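PDB 6H6X: 3-polyprenyl-4-hydroxybenzoate decarboxylase and related decarboxylases from Pelotomaculum thermopropionicum, which binds prenylated FMN and probably catalyses the decarboxylation of aromatic carboxylic acids. Local coordinates for residues V392-D397 / D413-D418; Y332-S337 / S358-V363; A303-L308 / N321-P326; T121-D126 / I289-R294. The protein carries 8 engineered substitutions. All coordinates share one frame; numbering follows the deposited sequence.

Overall arrangement
Along the chain the contacts come in the order 4, 3, 2, 1. Interactions 1 to 3 belong to one five-stranded mixed sheet. Interaction 3 sets helix 294-315 against strand 319-324, outermost within the chain; interaction 2 pairs strands 333-338 and 362-367; interaction 1 joins strand 414-418 to the other outermost strand, 392-395. Their centres advance in steps of about 9 and 10 Å, and backbone hydrogen bonds link each contact to the next. Interaction 4, where two loops meet near the prenylated FMN, is centred about 23 Å from interaction 3, yet Arg-294 packs on Pro-326. All four contacts touch the second subunit, so both regions contribute residues to the dimer interface.

Interaction 1: residues V392-D397 / D413-D418; sequences VTIFKD and DKMGID. Engineered in segment 392-397: Thr-393 (natural residue Phe), Phe-395 (natural residue Val). With CA (calcium ion), chain J.
Thr-393 and Gly-416 form one antiparallel hydrogen-bonded pair and Phe-395 and Lys-414 the next, in strands whose axes approach to 4.6 Å at 166°. Gly-416 N reaches Thr-393 O at 2.8 Å and Phe-395 N reaches Lys-414 O at 2.7 Å, both bonds almost straight. On the face carrying Val-392, Ile-394, Met-415 and Ile-417, Val-392 CG1, anti to the backbone N (chi1 174°), meets Met-415 SD at 3.9 Å. The opposite face carries the engineered Thr-393 and Phe-395, and Phe-395 CB packs on Lys-414 CB at 4.1 Å. Beyond the pairing, the Asp-413 carboxylate grips the departing chain twice: OD2 offers its syn lone pair to Lys-396 NZ at 3.2 Å in a salt bridge, and OD1 accepts from Asp-397 N at 2.9 Å. An alanine in place of Asp-413 would probably leave the Lys-396 ammonium without its mate and free the backbone at Asp-397 to move. At the far end Asp-418 O binds the calcium ion, with Arg-385, Asp-391 and Thr-420 completing the protein ligands. Strand 392-395 is the sheet's edge within the chain; strand 414-418 pairs on its other side with strand 362-367, and Lys-414 leans on Phe-354 of helix 345-356.

Interaction 2: residues Y332-S337 / S358-V363; sequences YHAVIS and SEVKHV
Tyr-332 O accepts two backbone bonds across the contact, from Lys-361 N at 2.7 Å and from His-362 N at 3.2 Å. This shared carbonyl marks where segment 358-363 enters parallel pairing, His-333 lying beside His-362 and Ala-334 beside Val-363. Ala-334 N then donates to His-362 O at 2.8 Å in a nearly straight bond of 171°. A water joins the strands once more, donating to Ala-334 O and lying in the ring plane of His-362 at 2.7 Å from its ND1. The two histidines form an offset face-to-face stack, centroids 4.3 Å apart and planes at 23°. His-362 CG, anti to its backbone N (chi1 -179°), lies over one face of the His-333 ring, offset toward its rim. His-362 CB comes within 3.4 Å of His-333 CD2. On the other face of the sheet Ile-336 CD1 touches Val-363 CG1 at 3.8 Å, and both residues also pack on helix 345-356, the connection of this beta-alpha-beta crossover. Toward the start of the segments, Tyr-332 sets the edge of its ring at CD1 against Glu-359 O. His-333 and Lys-361 reach the dimer interface: His-333 ND1 bonds to Glu-379 of the second subunit and Lys-361 NZ to the carbonyl oxygens of Ala-383 and Cys-386 there. The Glu-379 carboxylate would be expected to favour a proton on ND1 of His-333.

Interaction 3: residues A303-L308 / N321-P326; sequences AREAVL and NVHLTP
Glu-305 reaches from helix 303-308 to the backbone of strand 321-324, where its OE2 accepts from Leu-324 N at 2.9 Å. The N-H comes from the anti side of the oxygen, 30° out of the carboxylate plane. The same OE2 lies 3.2 Å from His-323 CD2, at the edge of the imidazole and near its plane, while ND1 of that ring bonds elsewhere, to Ile-372 O. Close packing flanks this anchor. Leu-324 CD1 presses on Arg-304 CB at 3.5 Å, and Val-322 CG2 sits 3.6 Å from Glu-305 O. Leu-308 slides past Val-322 in the opposite direction; its CG, anti to the backbone N (chi1 171°), lies 4.1 Å from Val-322 CB, and its CD2 comes within 3.7 Å of Val-322 CB. Replacing Glu-305 with an alanine would probably leave the buried Leu-324 N-H without its acceptor and open a gap where CG lay against the Leu-324 side chain. This is helix-on-sheet packing in an alpha/beta fold: helix 294-315 runs into strand 319-324, the two short axes lie 8.1 Å apart at 144°, and helix 345-356 meets Leu-308 beside it. Strand 319-324 is outermost in its sheet within the chain; His-323 pairs with Val-335 of strand 333-338, whereas the N-H of Leu-324 turns to Glu-305. Packing is looser between Leu-308 CD2 and Leu-324 CD2, 4.2 Å apart. Arg-304 is partly exposed; its guanidinium leads away from the contact, NH2 bonding to Cys-330 O.

Interaction 4: residues T121-D126 / I289-R294; sequences THHAGD and IIPASR
His-122 and His-123 both lean on Pro-291, joining a type I turn (His-123 to Asp-126) to a type II turn (Ile-290 to Ser-293) in the Rift-related, FMN-binding region of the UbiD fold. The His-122 side chain crosses the proline at about a right angle; its CG, anti to the carbonyl carbon (chi1 -67°), lies 4.0 Å from Pro-291 CD. Its NE2 bonds to Thr-288 OG1, just ahead of the second segment, which fixes the turn of the imidazole. His-123 comes next and slides past the same proline, its CE1 lying 3.9 Å from Pro-291 CD. The edge of this ring also meets the backbone, with CE1 3.6 Å from Pro-291 O. Asp-126 N closes the turn on His-123 O, and Asp-126 OD2 accepts from His-123 N at 3.1 Å, the donor standing above the carboxylate plane. Across the contact, Ile-289, two residues ahead of Pro-291, touches the prenylated FMN, and Ser-293 caps helix 294-315 through a bond between its OG and His-296 N. The type II turn is doubly tied at Ile-290 O, which accepts from Ser-293 N at 3.1 Å and from Ser-293 OG at 2.8 Å.

Interaction 1: residues V392-D397 / D413-D418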
loop_
_atom_site.group_PDB
_atom_site.type_symbol
_atom_site.label_atom_id
_atom_site.label_comp_id
_atom_site.label_asym_id
_atom_site.label_seq_id
_atom_site.Cartn_x
_atom_site.Cartn_y
_atom_site.Cartn_z
ATOM N N VAL B 392 17.744 -5.054 13.212
ATOM C CA VAL B 392 17.459 -3.627 13.316
ATOM C C VAL B 392 18.627 -2.897 13.937
ATOM O O VAL B 392 19.024 -3.241 15.023
ATOM C CB VAL B 392 16.223 -3.334 14.151
ATOM C CG1 VAL B 392 16.021 -1.842 14.367
ATOM C CG2 VAL B 392 14.976 -3.898 13.513
ATOM N N THR B 393 19.138 -1.860 13.279
ATOM C CA THR B 393 20.074 -0.936 13.883
ATOM C C THR B 393 19.425 0.451 13.949
ATOM O O THR B 393 18.782 0.889 12.990
ATOM C CB THR B 393 21.345 -0.825 13.024
ATOM O OG1 THR B 393 20.939 -0.585 11.640
ATOM C CG2 THR B 393 22.119 -2.071 13.058
ATOM N N ILE B 394 19.679 1.167 15.048
ATOM C CA ILE B 394 19.224 2.498 15.272
ATOM C C ILE B 394 20.392 3.468 15.373
ATOM O O ILE B 394 21.419 3.120 15.980
ATOM C CB ILE B 394 18.421 2.482 16.546
ATOM C CG1 ILE B 394 17.158 1.672 16.352
ATOM C CG2 ILE B 394 18.086 3.914 17.032
ATOM C CD1 ILE B 394 16.426 1.332 17.638
ATOM N N PHE B 395 20.264 4.661 14.750
ATOM C CA PHE B 395 21.212 5.780 14.919
ATOM C C PHE B 395 20.495 6.873 15.678
ATOM O O PHE B 395 19.449 7.356 15.236
ATOM C CB PHE B 395 21.837 6.266 13.610
ATOM C CG PHE B 395 22.717 5.205 12.925
ATOM C CD1 PHE B 395 22.156 4.044 12.325
ATOM C CD2 PHE B 395 24.123 5.321 12.902
ATOM C CE1 PHE B 395 22.969 3.047 11.751
ATOM C CE2 PHE B 395 24.928 4.327 12.297
ATOM C CZ PHE B 395 24.353 3.192 11.727
ATOM N N LYS B 396 21.004 7.189 16.866
ATOM C CA LYS B 396 20.413 8.194 17.766
ATOM C C LYS B 396 21.310 9.465 17.716
ATOM O O LYS B 396 22.420 9.411 18.231
ATOM C CB LYS B 396 20.205 7.599 19.175
ATOM C CG LYS B 396 20.156 8.608 20.325
ATOM C CD LYS B 396 18.996 8.457 21.324
ATOM C CE LYS B 396 18.254 9.826 21.626
ATOM N NZ LYS B 396 17.266 10.557 20.674
ATOM N N ASP B 397 20.804 10.533 17.066
ATOM C CA ASP B 397 21.416 11.898 16.826
ATOM C C ASP B 397 21.917 12.217 15.402
ATOM O O ASP B 397 22.731 13.145 15.208
ATOM C CB ASP B 397 22.504 12.278 17.848
ATOM C CG ASP B 397 21.953 12.471 19.196
ATOM O OD1 ASP B 397 20.692 12.457 19.280
ATOM O OD2 ASP B 397 22.767 12.665 20.139
ATOM N N ASP B 413 17.185 11.038 14.190
ATOM C CA ASP B 413 17.394 9.605 14.404
ATOM C C ASP B 413 17.096 8.812 13.107
ATOM O O ASP B 413 16.331 9.268 12.290
ATOM C CB ASP B 413 16.555 9.084 15.562
ATOM C CG ASP B 413 16.873 9.765 16.919
ATOM O OD1 ASP B 413 17.862 10.508 17.012
ATOM O OD2 ASP B 413 16.107 9.518 17.874
ATOM N N LYS B 414 17.696 7.642 12.976
ATOM C CA LYS B 414 17.595 6.834 11.781
ATOM C C LYS B 414 17.524 5.392 12.180
ATOM O O LYS B 414 17.999 5.004 13.277
ATOM C CB LYS B 414 18.832 6.954 10.909
ATOM C CG LYS B 414 19.205 8.345 10.445
ATOM C CD LYS B 414 20.584 8.289 9.772
ATOM C CE LYS B 414 21.217 9.650 9.472
ATOM N NZ LYS B 414 20.210 10.712 9.190
ATOM N N MET B 415 17.006 4.566 11.274
ATOM C CA MET B 415 16.848 3.151 11.529
ATOM C C MET B 415 17.119 2.347 10.263
ATOM O O MET B 415 16.666 2.724 9.154
ATOM C CB MET B 415 15.448 2.873 12.027
ATOM C CG MET B 415 15.216 1.429 12.380
ATOM S SD MET B 415 13.739 1.116 13.355
ATOM C CE MET B 415 12.586 2.025 12.371
ATOM N N GLY B 416 17.806 1.233 10.407
ATOM C CA GLY B 416 18.035 0.255 9.323
ATOM C C GLY B 416 17.448 -1.099 9.683
ATOM O O GLY B 416 17.545 -1.535 10.845
ATOM N N ILE B 417 16.799 -1.735 8.712
ATOM C CA ILE B 417 16.140 -3.015 8.837
ATOM C C ILE B 417 16.665 -4.018 7.762
ATOM O O ILE B 417 16.589 -3.769 6.516
ATOM C CB ILE B 417 14.615 -2.888 8.702
ATOM C CG1 ILE B 417 14.037 -1.976 9.824
ATOM C CG2 ILE B 417 13.951 -4.216 8.810
ATOM C CD1 ILE B 417 12.530 -1.722 9.711
ATOM N N ASP B 418 17.151 -5.170 8.222
ATOM C CA ASP B 418 17.626 -6.246 7.309
ATOM C C ASP B 418 16.553 -7.240 7.164
ATOM O O ASP B 418 16.312 -8.016 8.089
ATOM C CB ASP B 418 18.819 -6.986 7.932
ATOM C CG ASP B 418 19.396 -8.062 6.999
ATOM O OD1 ASP B 418 18.783 -8.438 5.971
ATOM O OD2 ASP B 418 20.470 -8.521 7.345
HETATM CA CA CA J . 16.872 -10.832 8.114
HETATM O O HOH W 1 19.366 -11.694 7.703
#

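Interaction 2: residues Y332-S337 / S358-V363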
loop_
_atom_site.group_PDB
_atom_site.type_symbol
_atom_site.label_atom_id
_atom_site.label_comp_id
_atom_site.label_asym_id
_atom_site.label_seq_id
_atom_site.Cartn_x
_atom_site.Cartn_y
_atom_site.Cartn_z
ATOM N N TYR B 332 12.795 10.189 2.592
ATOM C CA TYR B 332 13.070 9.760 3.944
ATOM C C TYR B 332 13.235 8.257 4.093
ATOM O O TYR B 332 14.000 7.819 4.977
ATOM C CB TYR B 332 11.949 10.238 4.940
ATOM C CG TYR B 332 11.833 11.734 5.004
ATOM C CD1 TYR B 332 12.958 12.524 5.199
ATOM C CD2 TYR B 332 10.616 12.376 4.868
ATOM C CE1 TYR B 332 12.871 13.895 5.213
ATOM C CE2 TYR B 332 10.516 13.772 4.894
ATOM C CZ TYR B 332 11.642 14.515 5.064
ATOM O OH TYR B 332 11.619 15.897 5.138
ATOM N N HIS B 333 12.462 7.499 3.293
ATOM C CA HIS B 333 12.435 6.068 3.329
ATOM C C HIS B 333 13.046 5.406 2.084
ATOM O O HIS B 333 12.583 5.679 0.968
ATOM C CB HIS B 333 10.979 5.608 3.442
ATOM C CG HIS B 333 10.408 5.740 4.796
ATOM N ND1 HIS B 333 9.247 5.105 5.166
ATOM C CD2 HIS B 333 10.844 6.437 5.880
ATOM C CE1 HIS B 333 8.988 5.429 6.428
ATOM N NE2 HIS B 333 9.945 6.228 6.879
ATOM N N ALA B 334 13.996 4.489 2.284
ATOM C CA ALA B 334 14.618 3.738 1.203
ATOM C C ALA B 334 14.411 2.225 1.312
ATOM O O ALA B 334 14.412 1.662 2.420
ATOM C CB ALA B 334 16.057 4.093 1.110
ATOM N N VAL B 335 14.071 1.597 0.183
ATOM C CA VAL B 335 14.026 0.163 0.046
ATOM C C VAL B 335 15.124 -0.251 -0.950
ATOM O O VAL B 335 15.250 0.347 -2.027
ATOM C CB VAL B 335 12.646 -0.358 -0.394
ATOM C CG1 VAL B 335 12.611 -1.868 -0.435
ATOM C CG2 VAL B 335 11.555 0.091 0.557
ATOM N N ILE B 336 15.959 -1.235 -0.573
ATOM C CA ILE B 336 17.147 -1.639 -1.336
ATOM C C ILE B 336 17.045 -3.119 -1.569
ATOM O O ILE B 336 16.868 -3.839 -0.617
ATOM C CB ILE B 336 18.451 -1.300 -0.597
ATOM C CG1 ILE B 336 18.517 0.198 -0.382
ATOM C CG2 ILE B 336 19.692 -1.706 -1.409
ATOM C CD1 ILE B 336 19.656 0.639 0.444
ATOM N N SER B 337 17.066 -3.556 -2.825
ATOM C CA SER B 337 17.134 -5.000 -3.157
ATOM C C SER B 337 18.578 -5.375 -3.472
ATOM O O SER B 337 19.276 -4.648 -4.155
ATOM C CB SER B 337 16.236 -5.364 -4.346
ATOM O OG SER B 337 16.700 -4.696 -5.456
ATOM N N SER B 358 21.952 13.081 4.073
ATOM C CA SER B 358 21.526 13.214 5.459
ATOM C C SER B 358 19.996 13.049 5.663
ATOM O O SER B 358 19.569 12.741 6.772
ATOM C CB SER B 358 22.056 14.544 6.031
ATOM O OG SER B 358 21.497 15.648 5.314
ATOM N N GLU B 359 19.191 13.180 4.600
ATOM C CA GLU B 359 17.724 13.018 4.679
ATOM C C GLU B 359 17.192 11.587 4.932
ATOM O O GLU B 359 16.139 11.453 5.557
ATOM C CB GLU B 359 17.084 13.541 3.400
ATOM C CG GLU B 359 17.308 15.040 3.185
ATOM C CD GLU B 359 17.167 15.466 1.725
ATOM O OE1 GLU B 359 17.526 14.723 0.729
ATOM O OE2 GLU B 359 16.637 16.590 1.573
ATOM N N VAL B 360 17.901 10.547 4.445
ATOM C CA VAL B 360 17.410 9.205 4.543
ATOM C C VAL B 360 17.405 8.821 6.020
ATOM O O VAL B 360 18.408 8.936 6.708
ATOM C CB VAL B 360 18.246 8.155 3.783
ATOM C CG1 VAL B 360 17.681 6.768 4.068
ATOM C CG2 VAL B 360 18.255 8.463 2.284
ATOM N N LYS B 361 16.281 8.271 6.441
ATOM C CA LYS B 361 15.939 8.135 7.827
ATOM C C LYS B 361 15.683 6.649 8.196
ATOM O O LYS B 361 15.818 6.242 9.335
ATOM C CB LYS B 361 14.616 8.936 7.986
ATOM C CG LYS B 361 14.507 9.590 9.292
ATOM C CD LYS B 361 13.211 10.347 9.448
ATOM C CE LYS B 361 12.527 9.795 10.681
ATOM N NZ LYS B 361 11.411 10.662 11.142
ATOM N N HIS B 362 15.173 5.888 7.250
ATOM C CA HIS B 362 14.649 4.555 7.438
ATOM C C HIS B 362 15.014 3.766 6.141
ATOM O O HIS B 362 14.704 4.230 4.994
ATOM C CB HIS B 362 13.167 4.701 7.584
ATOM C CG HIS B 362 12.409 3.423 7.807
ATOM N ND1 HIS B 362 12.056 2.560 6.784
ATOM C CD2 HIS B 362 11.792 2.947 8.909
ATOM C CE1 HIS B 362 11.296 1.586 7.250
ATOM N NE2 HIS B 362 11.131 1.785 8.543
ATOM N N VAL B 363 15.688 2.629 6.307
ATOM C CA VAL B 363 16.171 1.825 5.193
ATOM C C VAL B 363 15.726 0.403 5.429
ATOM O O VAL B 363 15.958 -0.131 6.525
ATOM C CB VAL B 363 17.688 1.883 5.112
ATOM C CG1 VAL B 363 18.226 1.135 3.893
ATOM C CG2 VAL B 363 18.112 3.326 5.081
HETATM O O HOH W 2 11.825 2.137 4.132
#

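Interaction 3: residues A303-L308 / N321-P326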
loop_
_atom_site.group_PDB
_atom_site.type_symbol
_atom_site.label_atom_id
_atom_site.label_comp_id
_atom_site.label_asym_id
_atom_site.label_seq_id
_atom_site.Cartn_x
_atom_site.Cartn_y
_atom_site.Cartn_z
ATOM N N ALA B 303 15.828 11.691 -9.133
ATOM C CA ALA B 303 17.183 12.234 -9.002
ATOM C C ALA B 303 17.916 11.717 -7.780
ATOM O O ALA B 303 19.107 11.349 -7.862
ATOM C CB ALA B 303 17.155 13.754 -8.981
ATOM N N ARG B 304 17.226 11.671 -6.647
ATOM C CA ARG B 304 17.872 11.139 -5.411
ATOM C C ARG B 304 18.097 9.623 -5.553
ATOM O O ARG B 304 19.071 9.123 -5.108
ATOM C CB ARG B 304 17.115 11.511 -4.157
ATOM C CG ARG B 304 17.069 13.038 -3.869
ATOM C CD ARG B 304 16.323 13.469 -2.593
ATOM N NE ARG B 304 14.899 13.342 -2.689
ATOM C CZ ARG B 304 14.049 14.284 -3.162
ATOM N NH1 ARG B 304 14.501 15.415 -3.613
ATOM N NH2 ARG B 304 12.711 14.068 -3.201
ATOM N N GLU B 305 17.188 8.899 -6.186
ATOM C CA GLU B 305 17.380 7.475 -6.409
ATOM C C GLU B 305 18.611 7.175 -7.272
ATOM O O GLU B 305 19.327 6.237 -7.011
ATOM C CB GLU B 305 16.164 6.839 -7.030
ATOM C CG GLU B 305 15.019 6.586 -6.085
ATOM C CD GLU B 305 13.753 6.048 -6.781
ATOM O OE1 GLU B 305 13.778 5.758 -8.009
ATOM O OE2 GLU B 305 12.710 5.877 -6.094
ATOM N N ALA B 306 18.868 7.969 -8.300
ATOM C CA ALA B 306 20.047 7.748 -9.148
ATOM C C ALA B 306 21.319 7.838 -8.349
ATOM O O ALA B 306 22.199 7.024 -8.513
ATOM C CB ALA B 306 20.099 8.742 -10.279
ATOM N N VAL B 307 21.408 8.850 -7.508
ATOM C CA VAL B 307 22.536 9.030 -6.604
ATOM C C VAL B 307 22.625 7.936 -5.566
ATOM O O VAL B 307 23.709 7.464 -5.296
ATOM C CB VAL B 307 22.483 10.402 -5.892
ATOM C CG1 VAL B 307 23.447 10.481 -4.697
ATOM C CG2 VAL B 307 22.800 11.506 -6.905
ATOM N N LEU B 308 21.488 7.533 -4.988
ATOM C CA LEU B 308 21.444 6.456 -4.051
ATOM C C LEU B 308 21.938 5.106 -4.665
ATOM O O LEU B 308 22.709 4.375 -4.014
ATOM C CB LEU B 308 20.042 6.298 -3.474
ATOM C CG LEU B 308 19.759 5.064 -2.606
ATOM C CD1 LEU B 308 20.515 5.211 -1.290
ATOM C CD2 LEU B 308 18.250 4.926 -2.326
ATOM N N ASN B 321 18.528 -2.949 -7.130
ATOM C CA ASN B 321 17.701 -1.742 -7.284
ATOM C C ASN B 321 17.518 -0.973 -5.978
ATOM O O ASN B 321 17.818 -1.486 -4.886
ATOM C CB ASN B 321 16.339 -2.119 -7.858
ATOM C CG ASN B 321 15.804 -1.072 -8.882
ATOM O OD1 ASN B 321 16.260 0.117 -8.994
ATOM N ND2 ASN B 321 14.851 -1.535 -9.657
ATOM N N VAL B 322 17.060 0.267 -6.103
ATOM C CA VAL B 322 16.739 1.138 -4.973
ATOM C C VAL B 322 15.439 1.871 -5.288
ATOM O O VAL B 322 15.100 2.069 -6.457
ATOM C CB VAL B 322 17.876 2.111 -4.697
ATOM C CG1 VAL B 322 19.202 1.356 -4.526
ATOM C CG2 VAL B 322 18.025 3.142 -5.803
ATOM N N HIS B 323 14.686 2.180 -4.242
ATOM C CA HIS B 323 13.444 2.931 -4.325
ATOM C C HIS B 323 13.314 3.832 -3.063
ATOM O O HIS B 323 13.389 3.360 -1.909
ATOM C CB HIS B 323 12.287 1.965 -4.381
ATOM C CG HIS B 323 10.947 2.612 -4.491
ATOM N ND1 HIS B 323 9.818 2.084 -3.905
ATOM C CD2 HIS B 323 10.539 3.715 -5.159
ATOM C CE1 HIS B 323 8.772 2.836 -4.203
ATOM N NE2 HIS B 323 9.182 3.830 -4.976
ATOM N N LEU B 324 13.135 5.115 -3.290
ATOM C CA LEU B 324 12.656 6.043 -2.273
ATOM C C LEU B 324 11.147 6.091 -2.324
ATOM O O LEU B 324 10.585 6.577 -3.287
ATOM C CB LEU B 324 13.268 7.424 -2.473
ATOM C CG LEU B 324 14.769 7.452 -2.289
ATOM C CD1 LEU B 324 15.386 8.757 -2.779
ATOM C CD2 LEU B 324 15.134 7.220 -0.821
ATOM N N THR B 325 10.484 5.555 -1.301
ATOM C CA THR B 325 9.032 5.375 -1.321
ATOM C C THR B 325 8.223 6.691 -1.200
ATOM O O THR B 325 8.664 7.649 -0.576
ATOM C CB THR B 325 8.531 4.505 -0.126
ATOM O OG1 THR B 325 8.731 5.228 1.133
ATOM C CG2 THR B 325 9.216 3.146 -0.116
ATOM N N PRO B 326 7.037 6.717 -1.790
ATOM C CA PRO B 326 6.193 7.914 -1.704
ATOM C C PRO B 326 5.743 8.289 -0.299
ATOM O O PRO B 326 5.676 9.483 0.007
ATOM C CB PRO B 326 4.969 7.587 -2.581
ATOM C CG PRO B 326 5.190 6.198 -3.134
ATOM C CD PRO B 326 6.576 5.759 -2.816
#

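Interaction 4: residues T121-D126 / I289-R294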
loop_
_atom_site.group_PDB
_atom_site.type_symbol
_atom_site.label_atom_id
_atom_site.label_comp_id
_atom_site.label_asym_id
_atom_site.label_seq_id
_atom_site.Cartn_x
_atom_site.Cartn_y
_atom_site.Cartn_z
ATOM N N THR B 121 -3.567 29.155 -6.360
ATOM C CA THR B 121 -3.396 29.060 -4.902
ATOM C C THR B 121 -3.682 27.600 -4.570
ATOM O O THR B 121 -4.721 27.046 -4.973
ATOM C CB THR B 121 -4.343 30.054 -4.205
ATOM O OG1 THR B 121 -4.135 31.350 -4.782
ATOM C CG2 THR B 121 -4.060 30.160 -2.759
ATOM N N HIS B 122 -2.727 26.916 -3.934
ATOM C CA HIS B 122 -2.773 25.453 -3.928
ATOM C C HIS B 122 -3.494 24.842 -2.690
ATOM O O HIS B 122 -4.463 24.092 -2.837
ATOM C CB HIS B 122 -1.364 24.894 -4.097
ATOM C CG HIS B 122 -0.772 25.173 -5.439
ATOM N ND1 HIS B 122 -0.037 26.308 -5.710
ATOM C CD2 HIS B 122 -0.853 24.486 -6.602
ATOM C CE1 HIS B 122 0.322 26.296 -6.984
ATOM N NE2 HIS B 122 -0.162 25.204 -7.546
ATOM N N HIS B 123 -2.979 25.126 -1.503
ATOM C CA HIS B 123 -3.476 24.572 -0.246
ATOM C C HIS B 123 -4.010 25.670 0.676
ATOM O O HIS B 123 -3.604 26.815 0.565
ATOM C CB HIS B 123 -2.343 23.801 0.435
ATOM C CG HIS B 123 -1.968 22.544 -0.302
ATOM N ND1 HIS B 123 -0.896 22.493 -1.164
ATOM C CD2 HIS B 123 -2.549 21.314 -0.350
ATOM C CE1 HIS B 123 -0.778 21.263 -1.649
ATOM N NE2 HIS B 123 -1.790 20.539 -1.202
ATOM N N ALA B 124 -4.899 25.278 1.596
ATOM C CA ALA B 124 -5.605 26.159 2.570
ATOM C C ALA B 124 -4.722 27.154 3.280
ATOM O O ALA B 124 -4.981 28.348 3.244
ATOM C CB ALA B 124 -6.316 25.303 3.625
ATOM N N GLY B 125 -3.669 26.677 3.924
ATOM C CA GLY B 125 -2.747 27.588 4.632
ATOM C C GLY B 125 -1.822 28.493 3.805
ATOM O O GLY B 125 -1.032 29.220 4.386
ATOM N N ASP B 126 -1.873 28.431 2.469
ATOM C CA ASP B 126 -0.903 29.161 1.620
ATOM C C ASP B 126 -1.125 30.684 1.685
ATOM O O ASP B 126 -2.264 31.139 1.615
ATOM C CB ASP B 126 -0.991 28.714 0.132
ATOM C CG ASP B 126 -0.394 27.309 -0.140
ATOM O OD1 ASP B 126 0.162 26.621 0.755
ATOM O OD2 ASP B 126 -0.475 26.911 -1.308
ATOM N N ILE B 289 2.899 22.705 -10.537
ATOM C CA ILE B 289 3.151 21.436 -9.851
ATOM C C ILE B 289 2.439 21.563 -8.522
ATOM O O ILE B 289 2.676 22.505 -7.772
ATOM C CB ILE B 289 4.653 21.197 -9.664
ATOM C CG1 ILE B 289 5.302 20.787 -11.008
ATOM C CG2 ILE B 289 4.912 20.120 -8.643
ATOM C CD1 ILE B 289 6.834 20.956 -10.989
ATOM N N ILE B 290 1.542 20.638 -8.244
ATOM C CA ILE B 290 0.817 20.651 -6.975
ATOM C C ILE B 290 1.743 20.055 -5.924
ATOM O O ILE B 290 2.263 18.953 -6.124
ATOM C CB ILE B 290 -0.441 19.818 -7.078
ATOM C CG1 ILE B 290 -1.411 20.503 -8.060
ATOM C CG2 ILE B 290 -1.125 19.728 -5.727
ATOM C CD1 ILE B 290 -2.488 19.531 -8.536
ATOM N N PRO B 291 2.009 20.786 -4.833
ATOM C CA PRO B 291 2.969 20.224 -3.878
ATOM C C PRO B 291 2.498 18.924 -3.251
ATOM O O PRO B 291 1.289 18.712 -3.031
ATOM C CB PRO B 291 3.063 21.311 -2.832
ATOM C CG PRO B 291 2.894 22.554 -3.636
ATOM C CD PRO B 291 1.733 22.211 -4.519
ATOM N N ALA B 292 3.460 18.066 -2.986
ATOM C CA ALA B 292 3.255 16.690 -2.584
ATOM C C ALA B 292 2.480 15.753 -3.527
ATOM O O ALA B 292 2.104 14.646 -3.133
ATOM C CB ALA B 292 2.639 16.665 -1.183
ATOM N N SER B 293 2.273 16.143 -4.777
ATOM C CA SER B 293 1.771 15.229 -5.807
ATOM C C SER B 293 2.886 14.262 -6.226
ATOM O O SER B 293 4.058 14.451 -5.910
ATOM C CB SER B 293 1.312 16.014 -7.054
ATOM O OG SER B 293 2.406 16.667 -7.659
ATOM N N ARG B 294 2.512 13.235 -6.953
ATOM C CA ARG B 294 3.463 12.276 -7.542
ATOM C C ARG B 294 4.462 12.941 -8.440
ATOM O O ARG B 294 5.634 12.607 -8.404
ATOM C CB ARG B 294 2.727 11.155 -8.281
ATOM C CG ARG B 294 1.991 10.157 -7.368
ATOM C CD ARG B 294 3.000 9.494 -6.468
ATOM N NE ARG B 294 2.476 8.252 -5.884
ATOM C CZ ARG B 294 1.940 8.135 -4.673
ATOM N NH1 ARG B 294 1.810 9.195 -3.802
ATOM N NH2 ARG B 294 1.573 6.919 -4.300
#